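Local coordinates for maltose ABC transporter, periplasmic maltose-binding protein (Thermotoga maritima, PDB 2GHB), which probably binds maltose or related maltodextrins in the periplasm and delivers them to an ABC transporter for uptake, at residues Lys85-Thr90 with Pro303-Val308; Met108-Leu113 with Pro259-Gln264. One frame throughout, in Å; residues are numbered along the deposited sequence.

Contact 1: residues Lys85-Thr90 with Pro303-Val308; sequences KNFYET and PSRKDV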
ATOM      1  N   LYS A  85      -4.166   1.706  19.351  1.00 34.47           N
ATOM      2  CA  LYS A  85      -4.732   3.014  18.995  1.00 34.34           C
ATOM      3  C   LYS A  85      -3.727   3.935  18.271  1.00 33.51           C
ATOM      4  O   LYS A  85      -4.130   4.909  17.635  1.00 32.94           O
ATOM      5  CB  LYS A  85      -5.273   3.740  20.245  1.00 34.75           C
ATOM      6  CG  LYS A  85      -4.218   4.165  21.264  1.00 35.91           C
ATOM      7  CD  LYS A  85      -4.823   5.007  22.371  1.00 37.42           C
ATOM      8  CE  LYS A  85      -3.907   5.170  23.578  1.00 40.92           C
ATOM      9  NZ  LYS A  85      -2.446   5.262  23.240  1.00 46.03           N
ATOM     10  N   ASN A  86      -2.434   3.636  18.367  1.00 32.57           N
ATOM     11  CA  ASN A  86      -1.402   4.490  17.768  1.00 31.99           C
ATOM     12  C   ASN A  86      -0.974   4.067  16.347  1.00 30.70           C
ATOM     13  O   ASN A  86      -0.071   4.653  15.742  1.00 29.81           O
ATOM     14  CB  ASN A  86      -0.204   4.556  18.714  1.00 32.16           C
ATOM     15  CG  ASN A  86      -0.531   5.276  20.041  1.00 32.78           C
ATOM     16  OD1 ASN A  86      -0.384   4.711  21.127  1.00 36.14           O
ATOM     17  ND2 ASN A  86      -0.937   6.522  19.948  1.00 31.32           N
ATOM     18  N   PHE A  87      -1.631   3.050  15.810  1.00 30.08           N
ATOM     19  CA  PHE A  87      -1.331   2.564  14.477  1.00 29.84           C
ATOM     20  C   PHE A  87      -2.357   3.150  13.521  1.00 29.49           C
ATOM     21  O   PHE A  87      -3.491   3.367  13.913  1.00 29.10           O
ATOM     22  CB  PHE A  87      -1.409   1.049  14.448  1.00 29.36           C
ATOM     23  CG  PHE A  87      -0.223   0.368  15.047  1.00 29.87           C
ATOM     24  CD1 PHE A  87       0.757  -0.176  14.249  1.00 28.13           C
ATOM     25  CD2 PHE A  87      -0.098   0.250  16.431  1.00 29.86           C
ATOM     26  CE1 PHE A  87       1.870  -0.831  14.823  1.00 28.81           C
ATOM     27  CE2 PHE A  87       0.989  -0.401  17.001  1.00 27.37           C
ATOM     28  CZ  PHE A  87       1.972  -0.937  16.188  1.00 28.73           C
ATOM     29  N   TYR A  88      -1.962   3.406  12.279  1.00 29.83           N
ATOM     30  CA  TYR A  88      -2.926   3.780  11.213  1.00 30.55           C
ATOM     31  C   TYR A  88      -3.973   2.683  10.973  1.00 30.77           C
ATOM     32  O   TYR A  88      -3.630   1.481  10.849  1.00 29.18           O
ATOM     33  CB  TYR A  88      -2.196   4.059   9.892  1.00 30.87           C
ATOM     34  CG  TYR A  88      -1.378   5.337   9.948  1.00 30.66           C
ATOM     35  CD1 TYR A  88      -2.006   6.585   9.850  1.00 30.96           C
ATOM     36  CD2 TYR A  88      -0.018   5.290  10.112  1.00 28.94           C
ATOM     37  CE1 TYR A  88      -1.251   7.786   9.930  1.00 32.47           C
ATOM     38  CE2 TYR A  88       0.750   6.466  10.182  1.00 31.86           C
ATOM     39  CZ  TYR A  88       0.122   7.698  10.098  1.00 30.99           C
ATOM     40  OH  TYR A  88       0.877   8.823  10.171  1.00 33.20           O
ATOM     41  N   GLU A  89      -5.229   3.100  10.858  1.00 30.96           N
ATOM     42  CA  GLU A  89      -6.333   2.149  10.727  1.00 32.84           C
ATOM     43  C   GLU A  89      -6.092   1.249   9.544  1.00 31.71           C
ATOM     44  O   GLU A  89      -6.297   0.042   9.633  1.00 31.86           O
ATOM     45  CB  GLU A  89      -7.691   2.852  10.572  1.00 33.32           C
ATOM     46  CG  GLU A  89      -8.107   3.746  11.777  1.00 37.71           C
ATOM     47  CD  GLU A  89      -9.539   4.304  11.663  1.00 38.82           C
ATOM     48  OE1 GLU A  89     -10.255   4.001  10.651  1.00 45.95           O
ATOM     49  OE2 GLU A  89      -9.949   5.040  12.612  1.00 48.83           O
ATOM     50  N   THR A  90      -5.625   1.807   8.438  1.00 31.28           N
ATOM     51  CA  THR A  90      -5.487   0.990   7.215  1.00 31.48           C
ATOM     52  C   THR A  90      -4.343  -0.035   7.276  1.00 29.88           C
ATOM     53  O   THR A  90      -4.370  -1.028   6.570  1.00 29.65           O
ATOM     54  CB  THR A  90      -5.405   1.844   5.916  1.00 32.05           C
ATOM     55  OG1 THR A  90      -4.076   2.311   5.711  1.00 35.28           O
ATOM     56  CG2 THR A  90      -6.327   3.022   5.991  1.00 33.22           C
ATOM     57  N   PRO A 303       5.899   4.630   8.010  1.00 27.39           N
ATOM     58  CA  PRO A 303       5.600   3.990   9.284  1.00 27.68           C
ATOM     59  C   PRO A 303       4.143   3.576   9.418  1.00 27.79           C
ATOM     60  O   PRO A 303       3.247   4.217   8.838  1.00 27.26           O
ATOM     61  CB  PRO A 303       5.932   5.073  10.315  1.00 28.10           C
ATOM     62  CG  PRO A 303       5.814   6.344   9.582  1.00 28.17           C
ATOM     63  CD  PRO A 303       6.182   6.067   8.178  1.00 27.38           C
ATOM     64  N   SER A 304       3.924   2.509  10.185  1.00 26.85           N
ATOM     65  CA  SER A 304       2.583   2.023  10.504  1.00 26.59           C
ATOM     66  C   SER A 304       1.965   2.746  11.710  1.00 27.14           C
ATOM     67  O   SER A 304       0.770   2.600  11.961  1.00 25.97           O
ATOM     68  CB  SER A 304       2.668   0.527  10.796  1.00 26.93           C
ATOM     69  OG  SER A 304       3.547   0.305  11.901  1.00 23.93           O
ATOM     70  N   ARG A 305       2.776   3.533  12.439  1.00 27.50           N
ATOM     71  CA  ARG A 305       2.347   4.227  13.653  1.00 27.97           C
ATOM     72  C   ARG A 305       2.332   5.745  13.485  1.00 28.29           C
ATOM     73  O   ARG A 305       3.268   6.340  12.936  1.00 28.52           O
ATOM     74  CB  ARG A 305       3.263   3.894  14.846  1.00 28.15           C
ATOM     75  CG  ARG A 305       3.149   2.474  15.367  1.00 27.90           C
ATOM     76  CD  ARG A 305       4.023   2.271  16.570  1.00 27.28           C
ATOM     77  NE  ARG A 305       3.534   3.036  17.715  1.00 28.56           N
ATOM     78  CZ  ARG A 305       3.127   2.515  18.873  1.00 29.31           C
ATOM     79  NH1 ARG A 305       3.184   1.215  19.093  1.00 28.73           N
ATOM     80  NH2 ARG A 305       2.709   3.318  19.842  1.00 28.45           N
ATOM     81  N   LYS A 306       1.263   6.352  13.978  1.00 28.92           N
ATOM     82  CA  LYS A 306       1.041   7.786  13.889  1.00 29.38           C
ATOM     83  C   LYS A 306       2.080   8.542  14.703  1.00 29.62           C
ATOM     84  O   LYS A 306       2.577   9.582  14.271  1.00 30.29           O
ATOM     85  CB  LYS A 306      -0.372   8.116  14.357  1.00 29.58           C
ATOM     86  CG  LYS A 306      -1.481   7.547  13.465  1.00 31.10           C
ATOM     87  CD  LYS A 306      -2.886   7.681  14.054  1.00 31.04           C
ATOM     88  CE  LYS A 306      -3.114   6.790  15.275  1.00 35.45           C
ATOM     89  NZ  LYS A 306      -4.576   6.765  15.695  1.00 36.01           N
ATOM     90  N   ASP A 307       2.460   7.990  15.852  1.00 29.01           N
ATOM     91  CA  ASP A 307       3.436   8.653  16.719  1.00 29.31           C
ATOM     92  C   ASP A 307       4.888   8.510  16.212  1.00 28.97           C
ATOM     93  O   ASP A 307       5.752   9.302  16.592  1.00 29.18           O
ATOM     94  CB  ASP A 307       3.272   8.219  18.186  1.00 29.29           C
ATOM     95  CG  ASP A 307       3.184   6.714  18.353  1.00 28.86           C
ATOM     96  OD1 ASP A 307       3.372   6.006  17.369  1.00 26.11           O
ATOM     97  OD2 ASP A 307       2.903   6.236  19.461  1.00 31.68           O
ATOM     98  N   VAL A 308       5.141   7.534  15.339  1.00 28.06           N
ATOM     99  CA  VAL A 308       6.441   7.419  14.696  1.00 28.35           C
ATOM    100  C   VAL A 308       6.557   8.413  13.531  1.00 28.19           C
ATOM    101  O   VAL A 308       7.639   8.968  13.288  1.00 26.61           O
ATOM    102  CB  VAL A 308       6.733   5.972  14.200  1.00 27.68           C
ATOM    103  CG1 VAL A 308       8.033   5.935  13.379  1.00 25.51           C
ATOM    104  CG2 VAL A 308       6.835   4.998  15.399  1.00 28.72           C
TER

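Contact 2: residues Met108-Leu113 with Pro259-Gln264; sequences MEAIAL and PFVGVQ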
ATOM      1  N   MET A 108       4.134   0.742   5.504  1.00 27.48           N
ATOM      2  CA  MET A 108       3.102   0.912   4.483  1.00 28.32           C
ATOM      3  C   MET A 108       3.760   1.436   3.190  1.00 29.19           C
ATOM      4  O   MET A 108       4.886   1.948   3.199  1.00 29.21           O
ATOM      5  CB  MET A 108       2.055   1.933   4.921  1.00 28.65           C
ATOM      6  CG  MET A 108       1.213   1.568   6.104  1.00 28.80           C
ATOM      7  SD  MET A 108      -0.101   2.740   6.431  1.00 30.11           S
ATOM      8  CE  MET A 108       0.757   4.246   6.873  1.00 31.54           C
ATOM      9  N   GLU A 109       3.041   1.294   2.087  1.00 29.65           N
ATOM     10  CA  GLU A 109       3.497   1.710   0.769  1.00 29.92           C
ATOM     11  C   GLU A 109       2.291   2.139  -0.040  1.00 30.03           C
ATOM     12  O   GLU A 109       1.396   1.335  -0.273  1.00 29.28           O
ATOM     13  CB  GLU A 109       4.155   0.544   0.058  1.00 29.83           C
ATOM     14  CG  GLU A 109       4.988   0.945  -1.147  1.00 31.41           C
ATOM     15  CD  GLU A 109       5.769  -0.229  -1.723  1.00 32.80           C
ATOM     16  OE1 GLU A 109       5.141  -1.240  -2.082  1.00 37.92           O
ATOM     17  OE2 GLU A 109       7.010  -0.145  -1.784  1.00 39.77           O
ATOM     18  N   ALA A 110       2.242   3.407  -0.435  1.00 30.33           N
ATOM     19  CA  ALA A 110       1.228   3.867  -1.405  1.00 30.07           C
ATOM     20  C   ALA A 110       1.763   4.966  -2.326  1.00 30.68           C
ATOM     21  O   ALA A 110       2.820   5.562  -2.050  1.00 30.42           O
ATOM     22  CB  ALA A 110      -0.013   4.324  -0.701  1.00 30.15           C
ATOM     23  N   ILE A 111       1.055   5.197  -3.441  1.00 30.60           N
ATOM     24  CA  ILE A 111       1.460   6.230  -4.396  1.00 30.69           C
ATOM     25  C   ILE A 111       0.943   7.583  -3.907  1.00 31.00           C
ATOM     26  O   ILE A 111      -0.000   7.672  -3.088  1.00 29.77           O
ATOM     27  CB  ILE A 111       1.023   5.912  -5.868  1.00 30.48           C
ATOM     28  CG1 ILE A 111      -0.514   5.957  -6.031  1.00 29.35           C
ATOM     29  CG2 ILE A 111       1.600   4.586  -6.316  1.00 30.02           C
ATOM     30  CD1 ILE A 111      -1.047   5.283  -7.333  1.00 30.05           C
ATOM     31  N   ALA A 112       1.597   8.634  -4.383  1.00 32.50           N
ATOM     32  CA  ALA A 112       1.178  10.018  -4.089  1.00 33.15           C
ATOM     33  C   ALA A 112       1.589  10.974  -5.212  1.00 33.58           C
ATOM     34  O   ALA A 112       2.195  10.566  -6.193  1.00 32.73           O
ATOM     35  CB  ALA A 112       1.772  10.484  -2.760  1.00 32.93           C
ATOM     36  N   LEU A 113       1.273  12.251  -5.041  1.00 34.94           N
ATOM     37  CA  LEU A 113       1.705  13.275  -6.015  1.00 35.93           C
ATOM     38  C   LEU A 113       3.197  13.551  -5.884  1.00 36.76           C
ATOM     39  O   LEU A 113       3.666  14.002  -4.833  1.00 36.91           O
ATOM     40  CB  LEU A 113       0.934  14.582  -5.840  1.00 35.61           C
ATOM     41  CG  LEU A 113       1.231  15.654  -6.926  1.00 35.85           C
ATOM     42  CD1 LEU A 113       0.611  15.262  -8.253  1.00 36.25           C
ATOM     43  CD2 LEU A 113       0.725  17.000  -6.494  1.00 36.19           C
ATOM     44  N   PRO A 259      -5.715   5.844  -2.266  1.00 26.38           N
ATOM     45  CA  PRO A 259      -5.005   4.906  -3.090  1.00 26.02           C
ATOM     46  C   PRO A 259      -5.024   3.502  -2.483  1.00 25.36           C
ATOM     47  O   PRO A 259      -5.429   3.342  -1.344  1.00 24.94           O
ATOM     48  CB  PRO A 259      -3.590   5.485  -3.106  1.00 25.97           C
ATOM     49  CG  PRO A 259      -3.461   6.176  -1.843  1.00 26.89           C
ATOM     50  CD  PRO A 259      -4.793   6.756  -1.560  1.00 25.99           C
ATOM     51  N   PHE A 260      -4.645   2.508  -3.261  1.00 25.39           N
ATOM     52  CA  PHE A 260      -4.308   1.188  -2.704  1.00 26.49           C
ATOM     53  C   PHE A 260      -3.105   1.357  -1.775  1.00 26.98           C
ATOM     54  O   PHE A 260      -2.197   2.195  -2.032  1.00 27.78           O
ATOM     55  CB  PHE A 260      -3.862   0.206  -3.792  1.00 26.47           C
ATOM     56  CG  PHE A 260      -4.975  -0.558  -4.476  1.00 26.95           C
ATOM     57  CD1 PHE A 260      -5.822  -1.386  -3.754  1.00 26.90           C
ATOM     58  CD2 PHE A 260      -5.132  -0.489  -5.861  1.00 26.72           C
ATOM     59  CE1 PHE A 260      -6.807  -2.109  -4.378  1.00 27.74           C
ATOM     60  CE2 PHE A 260      -6.129  -1.209  -6.496  1.00 26.06           C
ATOM     61  CZ  PHE A 260      -6.952  -2.054  -5.746  1.00 27.39           C
ATOM     62  N   VAL A 261      -3.049   0.518  -0.748  1.00 27.27           N
ATOM     63  CA  VAL A 261      -1.944   0.528   0.226  1.00 27.18           C
ATOM     64  C   VAL A 261      -1.460  -0.910   0.399  1.00 27.36           C
ATOM     65  O   VAL A 261      -2.264  -1.836   0.580  1.00 26.22           O
ATOM     66  CB  VAL A 261      -2.410   1.043   1.590  1.00 27.18           C
ATOM     67  CG1 VAL A 261      -1.271   1.015   2.639  1.00 26.71           C
ATOM     68  CG2 VAL A 261      -3.029   2.393   1.452  1.00 28.24           C
ATOM     69  N   GLY A 262      -0.153  -1.086   0.323  1.00 27.75           N
ATOM     70  CA  GLY A 262       0.485  -2.350   0.627  1.00 27.55           C
ATOM     71  C   GLY A 262       1.182  -2.200   1.962  1.00 28.30           C
ATOM     72  O   GLY A 262       1.763  -1.126   2.253  1.00 27.99           O
ATOM     73  N   VAL A 263       1.130  -3.264   2.769  1.00 26.97           N
ATOM     74  CA  VAL A 263       1.550  -3.204   4.180  1.00 27.16           C
ATOM     75  C   VAL A 263       2.421  -4.427   4.501  1.00 27.50           C
ATOM     76  O   VAL A 263       2.132  -5.568   4.053  1.00 25.56           O
ATOM     77  CB  VAL A 263       0.326  -3.138   5.145  1.00 26.81           C
ATOM     78  CG1 VAL A 263       0.759  -2.888   6.579  1.00 25.66           C
ATOM     79  CG2 VAL A 263      -0.635  -2.015   4.754  1.00 27.09           C
ATOM     80  N   GLN A 264       3.507  -4.181   5.230  1.00 27.11           N
ATOM     81  CA  GLN A 264       4.375  -5.237   5.679  1.00 27.61           C
ATOM     82  C   GLN A 264       4.239  -5.335   7.186  1.00 26.29           C
ATOM     83  O   GLN A 264       4.043  -4.326   7.867  1.00 24.87           O
ATOM     84  CB  GLN A 264       5.810  -4.958   5.249  1.00 28.67           C
ATOM     85  CG  GLN A 264       6.037  -4.970   3.733  1.00 30.55           C
ATOM     86  CD  GLN A 264       7.486  -4.678   3.369  1.00 33.74           C
ATOM     87  OE1 GLN A 264       8.084  -3.721   3.860  1.00 42.85           O
ATOM     88  NE2 GLN A 264       8.073  -5.516   2.500  1.00 42.50           N
TER
HETATM   89  O   HOH W   1      -0.860   3.148  -4.165  1.00 24.67           O

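Contact 1: residues Lys85-Thr90 with Pro303-Val308
Phe-87 and Arg-305 meet where the two backbones form a single bridge, framed by a pair of hydrogen bonds. Lys-306 N gives its hydrogen to Asn-86 O at 2.8 Å, and Tyr-88 N donates to Ser-304 O at 2.9 Å. Lys-306 also reaches back with its ammonium, NZ lying 2.7 Å from Lys-85 O, because its chain bends at chi3 (-69°). Before that bend CG rests over one face of the Tyr-88 ring, displaced toward the rim and 3.7 Å from the ring centroid. Arg-305 does much the same to Phe-87: its CG stands over the middle of the ring, 3.6 Å from the centroid, a CH-pi contact, while NH1 comes to 3.4 Å from Phe-87 CE2. Both segments lead into helices, with Tyr-88 and Arg-305 at the N-cap positions of helices 89-94 and 306-312, and the bridge thus joins two helix starts of this solute-binding fold. The guanidinium is aimed by a side-on grip on Asp-307, NE to OD1 and NH2 to OD2, each carboxylate oxygen using its syn lone pair. An alanine in place of Arg-305 is likely to leave Asp-307 without its charge partner and one face of the Phe-87 ring without its aliphatic cover. Asn-86 CB lies 3.4 Å from Arg-305 NH2, which has a second anionic partner in Asp-83. Farther out, Ser-304 OG is hydrogen-bonded to Pro-105 O, and Phe-87 packs on Ile-104 and Pro-105 of strand 100-116.

Contact 2: residues Met108-Leu113 with Pro259-Gln264
A short antiparallel pairing in the mixed sheet brings Glu-109 of strand 100-116 against Gly-262 of strand 260-268. Gly-262 N donates to Glu-109 O at 2.9 Å with a nearly straight N-H...O angle of 171°, whereas the return bond from Glu-109 N to Gly-262 O is weak, bent to 125°. Next to it, Met-108 and Val-263 form a non-hydrogen-bonded pair, and Met-108 CA approaches Gly-262 O to 3.3 Å. The Met-108 side chain lies on the same face of the sheet as Val-263; its CB is 4.1 Å from Val-261 CG1 before the chain bends away at chi3 (-65°). Residues 108-113 and 259-264, 146 residues apart in sequence at their closest ends, are thereby joined near the centre of the chain. Past Ala-110 the two backbones diverge, and a water bridges them, accepting from Ile-111 N at 2.9 Å and donating to Phe-260 O at 2.7 Å. Ala-110 CB occupies the angle between the strands, 3.3 Å from Phe-260 O and in apolar contact with Pro-259 CG and Val-261 CG2. The Phe-260 ring leads away from this pairing into an aromatic cluster, edge-to-face with Phe-155 and Phe-163.

How the contacts relate
From the N terminus the chain first reaches 85-90, which runs into the start of helix 89-94, then enters strand 100-116, whose residues 108-113 supply one side of contact 2. It returns to that strand at 259-264, closing the inner loop of 145 residues. After helices 275-286 and 289-298, residues 303-308 come back to 85-90, and contact 1 closes the outer loop, within which contact 2 is nested. Met-108 joins the two: its CE packs 3.5 Å from Tyr-88 CD2 and 3.2 Å from Pro-303 O, while Thr-90 O lies 4.3 Å from Val-263 CG2. The central sheet is thus tied to the starts of helices 89-94 and 306-312.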